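Local coordinates for protein archease, possible chaperone (Thermotoga maritima, PDB 1J5U) that probably activates the tRNA-splicing ligase RtcB by promoting its guanylylation, and binds a calcium ion, at residues A[72-75]-A[76-79]. Residues are numbered along the deposited sequence; the frame is centred on the assembly and turned at random.
Sequences TVND and WILE
Thr72 and Trp76 sit one turn apart on helix 66-81, and the indole folds back in the N-terminal direction, its CG beside the backbone N (chi1 -68°), to lie against Thr72. Thr72 CG2 rests 3.6 Å from Trp76 NE1, while Thr72 O, which accepts Trp76 N at 3.0 Å, also stands over one face of the ring near its rim; Thr72 OG1 turns instead to Ala68 O. Val73 takes Ile77 N on its carbonyl; Val73 CG2 lies 4.4 Å from Trp76 CZ3 and Val73 CG1 4.3 Å from Ile77 CD1. Leu36 and Ala39 of helix 32-47 also touch Val73. Asn74 O accepts Leu78 N, and the Asn74 side chain runs alongside that of Ile77, with Asn74 OD1 3.5 Å from Ile77 CD1; the same oxygen is hydrogen-bonded to Leu114 N of strand 113-124. Asp75 O receives Glu79 N at 2.9 Å, the straightest of the four bonds (163°). The Asp75 and Glu79 side chains run alongside each other, their carboxylate planes 57° apart, with Asp75 OD1 4.7 Å from Glu79 OE2. Lys58 NZ, salt-bridged to Asp75 OD1 and Glu79 OE2, probably offsets their repulsion; Tyr60 OH is hydrogen-bonded to Asp75 OD1, and Lys56 NZ salt-bridged to Glu79 OE1. An alanine in place of Trp76 would probably open a gap beside Thr72 CG2 and leave Tyr60 and Phe100 without the ring they meet. Such i to i+4 backbone bonding, with side chains packed a turn apart, is that of a regular alpha-helix, here set against helix 32-47 and strands of both antiparallel sheets in the archease fold.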
loop_
_atom_site.group_PDB
_atom_site.type_symbol
_atom_site.label_atom_id
_atom_site.label_comp_id
_atom_site.label_asym_id
_atom_site.label_seq_id
_atom_site.Cartn_x
_atom_site.Cartn_y
_atom_site.Cartn_z
ATOM N N THR A 72 7.426 -3.772 0.587
ATOM C CA THR A 72 7.330 -2.414 1.120
ATOM C C THR A 72 5.924 -2.039 1.579
ATOM O O THR A 72 5.721 -1.547 2.685
ATOM C CB THR A 72 7.797 -1.392 0.061
ATOM O OG1 THR A 72 9.161 -1.660 -0.279
ATOM C CG2 THR A 72 7.687 0.041 0.586
ATOM N N VAL A 73 4.943 -2.249 0.714
ATOM C CA VAL A 73 3.589 -1.874 1.078
ATOM C C VAL A 73 3.102 -2.743 2.256
ATOM O O VAL A 73 2.422 -2.257 3.145
ATOM C CB VAL A 73 2.646 -2.005 -0.166
ATOM C CG1 VAL A 73 1.204 -1.779 0.229
ATOM C CG2 VAL A 73 3.081 -1.000 -1.271
ATOM N N ASN A 74 3.452 -4.024 2.276
ATOM C CA ASN A 74 2.991 -4.835 3.393
ATOM C C ASN A 74 3.673 -4.448 4.680
ATOM O O ASN A 74 3.106 -4.616 5.750
ATOM C CB ASN A 74 3.135 -6.327 3.100
ATOM C CG ASN A 74 1.966 -6.846 2.265
ATOM O OD1 ASN A 74 0.814 -6.573 2.590
ATOM N ND2 ASN A 74 2.256 -7.567 1.198
ATOM N N ASP A 75 4.880 -3.909 4.585
ATOM C CA ASP A 75 5.533 -3.480 5.805
ATOM C C ASP A 75 4.805 -2.234 6.307
ATOM O O ASP A 75 4.647 -2.057 7.501
ATOM C CB ASP A 75 7.013 -3.168 5.595
ATOM C CG ASP A 75 7.702 -2.890 6.916
ATOM O OD1 ASP A 75 8.068 -1.738 7.196
ATOM O OD2 ASP A 75 7.811 -3.840 7.697
ATOM N N TRP A 76 4.325 -1.391 5.388
ATOM C CA TRP A 76 3.571 -0.203 5.773
ATOM C C TRP A 76 2.280 -0.598 6.500
ATOM O O TRP A 76 1.843 0.085 7.415
ATOM C CB TRP A 76 3.172 0.641 4.560
ATOM C CG TRP A 76 4.303 1.315 3.845
ATOM C CD1 TRP A 76 5.619 1.381 4.242
ATOM C CD2 TRP A 76 4.224 2.001 2.593
ATOM N NE1 TRP A 76 6.358 2.061 3.308
ATOM C CE2 TRP A 76 5.526 2.457 2.284
ATOM C CE3 TRP A 76 3.169 2.281 1.697
ATOM C CZ2 TRP A 76 5.813 3.181 1.113
ATOM C CZ3 TRP A 76 3.457 3.011 0.527
ATOM C CH2 TRP A 76 4.769 3.447 0.251
ATOM N N ILE A 77 1.650 -1.675 6.045
ATOM C CA ILE A 77 0.426 -2.176 6.672
ATOM C C ILE A 77 0.760 -2.663 8.103
ATOM O O ILE A 77 -0.028 -2.486 9.021
ATOM C CB ILE A 77 -0.184 -3.315 5.823
ATOM C CG1 ILE A 77 -0.826 -2.697 4.560
ATOM C CG2 ILE A 77 -1.214 -4.115 6.652
ATOM C CD1 ILE A 77 -1.026 -3.664 3.377
ATOM N N LEU A 78 1.936 -3.253 8.279
ATOM C CA LEU A 78 2.366 -3.726 9.598
ATOM C C LEU A 78 2.531 -2.487 10.470
ATOM O O LEU A 78 2.042 -2.447 11.597
ATOM C CB LEU A 78 3.694 -4.497 9.507
ATOM C CG LEU A 78 4.342 -4.989 10.822
ATOM C CD1 LEU A 78 3.374 -5.907 11.619
ATOM C CD2 LEU A 78 5.620 -5.748 10.488
ATOM N N GLU A 79 3.196 -1.463 9.941
ATOM C CA GLU A 79 3.379 -0.231 10.700
ATOM C C GLU A 79 2.038 0.390 11.053
ATOM O O GLU A 79 1.859 0.947 12.164
ATOM C CB GLU A 79 4.232 0.779 9.910
ATOM C CG GLU A 79 5.726 0.443 9.900
ATOM C CD GLU A 79 6.328 0.483 11.298
ATOM O OE1 GLU A 79 5.840 1.284 12.128
ATOM O OE2 GLU A 79 7.289 -0.277 11.554
#